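Long-range contact in putative agmatinase (Clostridium difficile, PDB 3LHL), which probably hydrolyses agmatine to putrescine and urea, as a manganese-dependent member of the arginase family: residues N4-F17 with N56-T70. Numbering follows the deposited sequence.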
ATOM      1  N   ASN A   4      -3.731  -7.583  21.308  1.00 43.18           N
ATOM      2  CA  ASN A   4      -3.878  -6.352  22.143  1.00 42.49           C
ATOM      3  C   ASN A   4      -2.912  -5.273  21.661  1.00 39.91           C
ATOM      4  O   ASN A   4      -1.791  -5.562  21.241  1.00 37.28           O
ATOM      5  CB  ASN A   4      -3.613  -6.673  23.617  1.00 46.41           C
ATOM      6  CG  ASN A   4      -3.906  -5.495  24.540  1.00 50.28           C
ATOM      7  OD1 ASN A   4      -3.248  -4.452  24.476  1.00 52.04           O
ATOM      8  ND2 ASN A   4      -4.901  -5.660  25.406  1.00 51.00           N
ATOM      9  N   TYR A   5      -3.364  -4.027  21.734  1.00 37.84           N
ATOM     10  CA  TYR A   5      -2.586  -2.880  21.286  1.00 36.62           C
ATOM     11  C   TYR A   5      -1.190  -2.744  21.892  1.00 36.55           C
ATOM     12  O   TYR A   5      -0.191  -2.779  21.174  1.00 34.30           O
ATOM     13  CB  TYR A   5      -3.370  -1.600  21.553  1.00 35.18           C
ATOM     14  CG  TYR A   5      -2.771  -0.370  20.919  1.00 35.47           C
ATOM     15  CD1 TYR A   5      -2.922  -0.121  19.555  1.00 34.79           C
ATOM     16  CD2 TYR A   5      -2.057   0.554  21.683  1.00 35.45           C
ATOM     17  CE1 TYR A   5      -2.382   1.018  18.968  1.00 34.78           C
ATOM     18  CE2 TYR A   5      -1.512   1.699  21.106  1.00 34.25           C
ATOM     19  CZ  TYR A   5      -1.680   1.923  19.751  1.00 34.04           C
ATOM     20  OH  TYR A   5      -1.162   3.058  19.182  1.00 32.08           O
ATOM     21  N   GLU A   6      -1.124  -2.583  23.210  1.00 38.04           N
ATOM     22  CA  GLU A   6       0.152  -2.401  23.891  1.00 39.38           C
ATOM     23  C   GLU A   6       1.195  -3.485  23.642  1.00 38.41           C
ATOM     24  O   GLU A   6       2.390  -3.198  23.611  1.00 37.60           O
ATOM     25  CB  GLU A   6      -0.065  -2.248  25.403  1.00 43.67           C
ATOM     26  CG  GLU A   6      -0.584  -3.497  26.107  1.00 50.87           C
ATOM     27  CD  GLU A   6      -0.434  -3.421  27.623  1.00 54.44           C
ATOM     28  OE1 GLU A   6       0.718  -3.318  28.106  1.00 56.07           O
ATOM     29  OE2 GLU A   6      -1.465  -3.462  28.331  1.00 55.89           O
ATOM     30  N   GLU A   7       0.757  -4.725  23.457  1.00 37.60           N
ATOM     31  CA  GLU A   7       1.698  -5.819  23.243  1.00 37.12           C
ATOM     32  C   GLU A   7       2.214  -5.977  21.816  1.00 34.11           C
ATOM     33  O   GLU A   7       3.318  -6.477  21.609  1.00 33.41           O
ATOM     34  CB  GLU A   7       1.074  -7.143  23.685  1.00 39.94           C
ATOM     35  CG  GLU A   7       0.549  -7.144  25.110  1.00 46.80           C
ATOM     36  CD  GLU A   7       0.107  -8.524  25.562  1.00 50.47           C
ATOM     37  OE1 GLU A   7       0.983  -9.391  25.774  1.00 51.21           O
ATOM     38  OE2 GLU A   7      -1.119  -8.745  25.696  1.00 53.37           O
ATOM     39  N   SER A   8       1.428  -5.552  20.836  1.00 31.90           N
ATOM     40  CA  SER A   8       1.819  -5.702  19.435  1.00 29.07           C
ATOM     41  C   SER A   8       2.654  -4.552  18.879  1.00 27.93           C
ATOM     42  O   SER A   8       2.514  -3.406  19.301  1.00 26.88           O
ATOM     43  CB  SER A   8       0.571  -5.885  18.569  1.00 29.04           C
ATOM     44  OG  SER A   8      -0.201  -6.997  18.993  1.00 28.84           O
ATOM     45  N   ASN A   9       3.531  -4.875  17.931  1.00 26.48           N
ATOM     46  CA  ASN A   9       4.374  -3.873  17.289  1.00 25.90           C
ATOM     47  C   ASN A   9       3.764  -3.453  15.950  1.00 24.31           C
ATOM     48  O   ASN A   9       4.093  -2.397  15.412  1.00 23.32           O
ATOM     49  CB  ASN A   9       5.786  -4.419  17.060  1.00 28.41           C
ATOM     50  CG  ASN A   9       6.502  -4.753  18.356  1.00 31.11           C
ATOM     51  OD1 ASN A   9       6.597  -3.921  19.259  1.00 31.36           O
ATOM     52  ND2 ASN A   9       7.015  -5.977  18.452  1.00 32.56           N
ATOM     53  N   LEU A  10       2.876  -4.288  15.420  1.00 22.31           N
ATOM     54  CA  LEU A  10       2.214  -4.008  14.149  1.00 20.19           C
ATOM     55  C   LEU A  10       0.714  -3.843  14.390  1.00 19.87           C
ATOM     56  O   LEU A  10       0.053  -4.747  14.914  1.00 19.14           O
ATOM     57  CB  LEU A  10       2.464  -5.152  13.165  1.00 20.90           C
ATOM     58  CG  LEU A  10       1.944  -5.020  11.727  1.00 21.77           C
ATOM     59  CD1 LEU A  10       2.567  -3.802  11.047  1.00 17.68           C
ATOM     60  CD2 LEU A  10       2.275  -6.297  10.953  1.00 20.72           C
ATOM     61  N   ILE A  11       0.187  -2.682  14.013  1.00 18.47           N
ATOM     62  CA  ILE A  11      -1.226  -2.371  14.191  1.00 17.69           C
ATOM     63  C   ILE A  11      -1.907  -2.280  12.828  1.00 18.92           C
ATOM     64  O   ILE A  11      -1.656  -1.353  12.049  1.00 18.99           O
ATOM     65  CB  ILE A  11      -1.406  -1.029  14.935  1.00 18.81           C
ATOM     66  CG1 ILE A  11      -0.558  -1.027  16.215  1.00 18.50           C
ATOM     67  CG2 ILE A  11      -2.883  -0.799  15.258  1.00 18.01           C
ATOM     68  CD1 ILE A  11      -0.896  -2.138  17.198  1.00 17.78           C
ATOM     69  N   VAL A  12      -2.768  -3.254  12.557  1.00 16.88           N
ATOM     70  CA  VAL A  12      -3.501  -3.348  11.301  1.00 16.55           C
ATOM     71  C   VAL A  12      -4.890  -2.749  11.456  1.00 17.70           C
ATOM     72  O   VAL A  12      -5.619  -3.092  12.387  1.00 20.31           O
ATOM     73  CB  VAL A  12      -3.678  -4.822  10.875  1.00 15.64           C
ATOM     74  CG1 VAL A  12      -4.378  -4.894   9.535  1.00 13.05           C
ATOM     75  CG2 VAL A  12      -2.330  -5.522  10.835  1.00 10.99           C
ATOM     76  N   PHE A  13      -5.261  -1.856  10.546  1.00 17.07           N
ATOM     77  CA  PHE A  13      -6.583  -1.249  10.609  1.00 17.02           C
ATOM     78  C   PHE A  13      -7.098  -0.990   9.205  1.00 17.00           C
ATOM     79  O   PHE A  13      -6.320  -0.819   8.260  1.00 18.34           O
ATOM     80  CB  PHE A  13      -6.555   0.043  11.453  1.00 15.69           C
ATOM     81  CG  PHE A  13      -5.758   1.166  10.848  1.00 16.14           C
ATOM     82  CD1 PHE A  13      -6.392   2.175  10.126  1.00 16.00           C
ATOM     83  CD2 PHE A  13      -4.376   1.223  11.011  1.00 16.69           C
ATOM     84  CE1 PHE A  13      -5.663   3.230   9.574  1.00 14.28           C
ATOM     85  CE2 PHE A  13      -3.634   2.271  10.463  1.00 16.46           C
ATOM     86  CZ  PHE A  13      -4.280   3.278   9.743  1.00 17.87           C
ATOM     87  N   GLY A  14      -8.417  -0.994   9.067  1.00 15.72           N
ATOM     88  CA  GLY A  14      -9.017  -0.772   7.769  1.00 15.51           C
ATOM     89  C   GLY A  14      -9.559   0.629   7.619  1.00 16.27           C
ATOM     90  O   GLY A  14      -9.911   1.280   8.604  1.00 14.37           O
ATOM     91  N   VAL A  15      -9.604   1.091   6.374  1.00 17.96           N
ATOM     92  CA  VAL A  15     -10.115   2.415   6.037  1.00 18.99           C
ATOM     93  C   VAL A  15     -10.984   2.246   4.800  1.00 19.40           C
ATOM     94  O   VAL A  15     -10.486   2.302   3.670  1.00 18.69           O
ATOM     95  CB  VAL A  15      -8.976   3.408   5.705  1.00 20.91           C
ATOM     96  CG1 VAL A  15      -9.566   4.754   5.305  1.00 22.21           C
ATOM     97  CG2 VAL A  15      -8.051   3.571   6.905  1.00 20.87           C
ATOM     98  N   GLY A  16     -12.275   2.016   5.027  1.00 18.81           N
ATOM     99  CA  GLY A  16     -13.206   1.833   3.928  1.00 19.62           C
ATOM    100  C   GLY A  16     -13.649   3.168   3.359  1.00 18.87           C
ATOM    101  O   GLY A  16     -14.771   3.628   3.605  1.00 16.79           O
ATOM    102  N   PHE A  17     -12.761   3.783   2.589  1.00 17.35           N
ATOM    103  CA  PHE A  17     -13.032   5.076   1.981  1.00 18.33           C
ATOM    104  C   PHE A  17     -12.704   5.094   0.491  1.00 18.00           C
ATOM    105  O   PHE A  17     -11.643   4.627   0.081  1.00 19.50           O
ATOM    106  CB  PHE A  17     -12.200   6.156   2.687  1.00 17.52           C
ATOM    107  CG  PHE A  17     -12.228   7.495   2.001  1.00 18.32           C
ATOM    108  CD1 PHE A  17     -13.328   8.337   2.137  1.00 18.23           C
ATOM    109  CD2 PHE A  17     -11.159   7.913   1.215  1.00 18.84           C
ATOM    110  CE1 PHE A  17     -13.366   9.572   1.505  1.00 17.05           C
ATOM    111  CE2 PHE A  17     -11.184   9.153   0.574  1.00 20.02           C
ATOM    112  CZ  PHE A  17     -12.291   9.985   0.720  1.00 18.86           C
ATOM    113  N   ASN A  56       2.959 -10.867  17.777  1.00 27.71           N
ATOM    114  CA  ASN A  56       1.959 -10.034  18.411  1.00 28.45           C
ATOM    115  C   ASN A  56       1.519  -9.000  17.386  1.00 28.20           C
ATOM    116  O   ASN A  56       2.235  -8.039  17.095  1.00 27.22           O
ATOM    117  CB  ASN A  56       2.536  -9.347  19.645  1.00 29.81           C
ATOM    118  CG  ASN A  56       2.697 -10.297  20.810  1.00 31.62           C
ATOM    119  OD1 ASN A  56       1.720 -10.865  21.297  1.00 30.58           O
ATOM    120  ND2 ASN A  56       3.933 -10.480  21.260  1.00 31.56           N
ATOM    121  N   ILE A  57       0.342  -9.228  16.821  1.00 27.57           N
ATOM    122  CA  ILE A  57      -0.224  -8.327  15.833  1.00 26.67           C
ATOM    123  C   ILE A  57      -1.601  -7.907  16.314  1.00 25.63           C
ATOM    124  O   ILE A  57      -2.407  -8.735  16.732  1.00 24.77           O
ATOM    125  CB  ILE A  57      -0.350  -9.015  14.460  1.00 25.13           C
ATOM    126  CG1 ILE A  57       1.035  -9.472  13.987  1.00 23.36           C
ATOM    127  CG2 ILE A  57      -0.972  -8.057  13.452  1.00 23.71           C
ATOM    128  CD1 ILE A  57       1.004 -10.393  12.775  1.00 23.82           C
ATOM    129  N   CYS A  58      -1.868  -6.612  16.266  1.00 27.42           N
ATOM    130  CA  CYS A  58      -3.155  -6.109  16.711  1.00 26.32           C
ATOM    131  C   CYS A  58      -4.092  -5.847  15.549  1.00 25.77           C
ATOM    132  O   CYS A  58      -3.707  -5.224  14.558  1.00 26.15           O
ATOM    133  CB  CYS A  58      -2.974  -4.819  17.514  1.00 25.95           C
ATOM    134  SG  CYS A  58      -4.538  -4.030  17.987  1.00 26.56           S
ATOM    135  N   ASP A  59      -5.319  -6.344  15.674  1.00 25.96           N
ATOM    136  CA  ASP A  59      -6.353  -6.134  14.664  1.00 26.03           C
ATOM    137  C   ASP A  59      -7.212  -5.006  15.222  1.00 25.24           C
ATOM    138  O   ASP A  59      -8.119  -5.250  16.021  1.00 23.70           O
ATOM    139  CB  ASP A  59      -7.219  -7.388  14.484  1.00 25.41           C
ATOM    140  CG  ASP A  59      -8.386  -7.165  13.528  1.00 25.96           C
ATOM    141  OD1 ASP A  59      -8.759  -5.996  13.300  1.00 24.64           O
ATOM    142  OD2 ASP A  59      -8.944  -8.156  13.008  1.00 26.73           O
ATOM    143  N   TYR A  60      -6.922  -3.778  14.810  1.00 24.88           N
ATOM    144  CA  TYR A  60      -7.670  -2.623  15.293  1.00 28.10           C
ATOM    145  C   TYR A  60      -9.035  -2.466  14.633  1.00 26.86           C
ATOM    146  O   TYR A  60      -9.808  -1.591  15.009  1.00 28.28           O
ATOM    147  CB  TYR A  60      -6.849  -1.349  15.082  1.00 32.30           C
ATOM    148  CG  TYR A  60      -6.653  -0.524  16.340  1.00 38.67           C
ATOM    149  CD1 TYR A  60      -6.434  -1.139  17.575  1.00 38.91           C
ATOM    150  CD2 TYR A  60      -6.630   0.872  16.287  1.00 41.10           C
ATOM    151  CE1 TYR A  60      -6.194  -0.388  18.724  1.00 41.88           C
ATOM    152  CE2 TYR A  60      -6.387   1.635  17.434  1.00 43.13           C
ATOM    153  CZ  TYR A  60      -6.167   0.999  18.648  1.00 43.72           C
ATOM    154  OH  TYR A  60      -5.907   1.746  19.779  1.00 44.06           O
ATOM    155  N   GLY A  61      -9.334  -3.317  13.658  1.00 24.60           N
ATOM    156  CA  GLY A  61     -10.606  -3.223  12.972  1.00 23.30           C
ATOM    157  C   GLY A  61     -10.660  -2.032  12.025  1.00 23.61           C
ATOM    158  O   GLY A  61      -9.628  -1.499  11.611  1.00 20.15           O
ATOM    159  N   ASP A  62     -11.871  -1.606  11.684  1.00 23.71           N
ATOM    160  CA  ASP A  62     -12.035  -0.481  10.781  1.00 24.18           C
ATOM    161  C   ASP A  62     -12.105   0.853  11.506  1.00 26.05           C
ATOM    162  O   ASP A  62     -12.715   0.973  12.575  1.00 25.60           O
ATOM    163  CB  ASP A  62     -13.287  -0.658   9.923  1.00 23.92           C
ATOM    164  CG  ASP A  62     -13.198  -1.867   9.013  1.00 25.37           C
ATOM    165  OD1 ASP A  62     -12.084  -2.153   8.521  1.00 24.50           O
ATOM    166  OD2 ASP A  62     -14.239  -2.520   8.779  1.00 25.74           O
ATOM    167  N   LEU A  63     -11.459   1.853  10.917  1.00 24.91           N
ATOM    168  CA  LEU A  63     -11.449   3.191  11.474  1.00 24.77           C
ATOM    169  C   LEU A  63     -12.803   3.826  11.191  1.00 25.85           C
ATOM    170  O   LEU A  63     -13.299   3.772  10.064  1.00 25.72           O
ATOM    171  CB  LEU A  63     -10.347   4.021  10.819  1.00 23.57           C
ATOM    172  CG  LEU A  63     -10.327   5.512  11.166  1.00 24.54           C
ATOM    173  CD1 LEU A  63     -10.049   5.705  12.663  1.00 22.24           C
ATOM    174  CD2 LEU A  63      -9.269   6.200  10.318  1.00 23.22           C
ATOM    175  N   GLU A  64     -13.410   4.416  12.213  1.00 26.13           N
ATOM    176  CA  GLU A  64     -14.701   5.062  12.030  1.00 28.39           C
ATOM    177  C   GLU A  64     -14.414   6.377  11.328  1.00 26.67           C
ATOM    178  O   GLU A  64     -13.638   7.185  11.821  1.00 28.56           O
ATOM    179  CB  GLU A  64     -15.372   5.322  13.380  1.00 31.40           C
ATOM    180  CG  GLU A  64     -16.815   5.780  13.262  1.00 37.95           C
ATOM    181  CD  GLU A  64     -17.427   6.163  14.598  1.00 41.52           C
ATOM    182  OE1 GLU A  64     -17.412   5.330  15.533  1.00 43.69           O
ATOM    183  OE2 GLU A  64     -17.930   7.303  14.711  1.00 44.25           O
ATOM    184  N   ILE A  65     -15.023   6.590  10.171  1.00 27.04           N
ATOM    185  CA  ILE A  65     -14.787   7.822   9.437  1.00 26.36           C
ATOM    186  C   ILE A  65     -16.067   8.570   9.100  1.00 27.46           C
ATOM    187  O   ILE A  65     -17.124   7.968   8.923  1.00 25.95           O
ATOM    188  CB  ILE A  65     -14.017   7.548   8.129  1.00 24.75           C
ATOM    189  CG1 ILE A  65     -14.812   6.579   7.253  1.00 22.84           C
ATOM    190  CG2 ILE A  65     -12.631   6.978   8.451  1.00 23.34           C
ATOM    191  CD1 ILE A  65     -14.154   6.277   5.917  1.00 17.75           C
ATOM    192  N   SER A  66     -15.960   9.893   9.027  1.00 27.72           N
ATOM    193  CA  SER A  66     -17.103  10.727   8.700  1.00 28.87           C
ATOM    194  C   SER A  66     -17.460  10.520   7.234  1.00 30.95           C
ATOM    195  O   SER A  66     -16.668   9.972   6.462  1.00 31.96           O
ATOM    196  CB  SER A  66     -16.777  12.199   8.950  1.00 27.12           C
ATOM    197  OG  SER A  66     -16.587  12.451  10.330  1.00 25.85           O
ATOM    198  N   VAL A  67     -18.655  10.961   6.857  1.00 31.72           N
ATOM    199  CA  VAL A  67     -19.117  10.826   5.486  1.00 33.26           C
ATOM    200  C   VAL A  67     -19.390  12.196   4.873  1.00 33.95           C
ATOM    201  O   VAL A  67     -19.772  13.133   5.575  1.00 33.96           O
ATOM    202  CB  VAL A  67     -20.413   9.984   5.421  1.00 35.15           C
ATOM    203  CG1 VAL A  67     -20.192   8.635   6.088  1.00 34.42           C
ATOM    204  CG2 VAL A  67     -21.552  10.724   6.097  1.00 35.07           C
ATOM    205  N   GLY A  68     -19.172  12.312   3.566  1.00 34.94           N
ATOM    206  CA  GLY A  68     -19.435  13.566   2.882  1.00 35.56           C
ATOM    207  C   GLY A  68     -18.300  14.568   2.787  1.00 35.28           C
ATOM    208  O   GLY A  68     -18.451  15.624   2.165  1.00 35.31           O
ATOM    209  N   SER A  69     -17.161  14.263   3.395  1.00 34.47           N
ATOM    210  CA  SER A  69     -16.042  15.192   3.327  1.00 32.80           C
ATOM    211  C   SER A  69     -14.691  14.496   3.273  1.00 30.52           C
ATOM    212  O   SER A  69     -14.225  13.935   4.267  1.00 30.82           O
ATOM    213  CB  SER A  69     -16.079  16.152   4.520  1.00 32.39           C
ATOM    214  OG  SER A  69     -15.021  17.093   4.442  1.00 34.07           O
ATOM    215  N   THR A  70     -14.068  14.537   2.101  1.00 27.94           N
ATOM    216  CA  THR A  70     -12.756  13.933   1.912  1.00 25.93           C
ATOM    217  C   THR A  70     -11.795  14.557   2.922  1.00 27.02           C
ATOM    218  O   THR A  70     -11.115  13.853   3.665  1.00 26.24           O
ATOM    219  CB  THR A  70     -12.240  14.182   0.480  1.00 23.63           C
ATOM    220  OG1 THR A  70     -13.052  13.452  -0.448  1.00 23.15           O
ATOM    221  CG2 THR A  70     -10.792  13.736   0.336  1.00 23.37           C
TER
HETATM  222  O   HOH W   1       4.714  -7.411  18.222  1.00 33.24           O
HETATM  223  O   HOH W   2     -13.273   2.160   7.779  1.00 24.20           O
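The turn before strand 10-15 lays Tyr-5 against the ring of Tyr-60, within strand 57-62, their planes 28° apart and so far displaced that the rings hardly overlap, centroids 5.1 Å apart. The Tyr-60 OH sits 3.5 Å above the Tyr-5 ring plane, toward its rim, while the Tyr-5 hydroxyl is hydrogen-bonded to Asp-87. Two branches of Ile-11 serve two partners. With CG2 anti to the backbone N, this methyl rests over a face of the Tyr-60 ring, Ile-11 CG2 lying 3.9 Å from Tyr-60 CG; Ile-11 CD1 folds the other way and presses tightly on Cys-58 CB at 3.4 Å. Ile-11 and Tyr-60 on this face touch helix 70-86. On the opposite face of the sheet, Val-12 CG2 meets Ile-57 CG2 at 3.9 Å, and Leu-10 and Ile-57 pack against helix 258-278.

Backbone bonds run from Cys-58 N to Leu-10 O, Val-12 N to Cys-58 O and Tyr-60 N to Val-12 O. Strand 57-62 then carries one extra residue, as in a bulge; Gly-14 N bonds to Gly-61 O, and Leu-63 N to Gly-14 O completes the shifted register. At the same pair, Gly-14, with no side chain, leaves room for the carboxylate of Asp-62, Asp-62 OD1 lying 3.4 Å from Gly-14 CA; Ser-31 hydrogen-bonds to OD1 and Arg-35 forms a salt bridge with OD2. Further on, Ile-65 CD1 reaches Phe-17 CB at 3.8 Å, and Thr-70 OG1 meets the Phe-17 ring edge in its plane.

Strand 57-62 is the edge strand of the eight-stranded parallel sheet, flanking strand 10-15, in the order 2-1-3-8-7-4-5-6 of the α/β arginase fold.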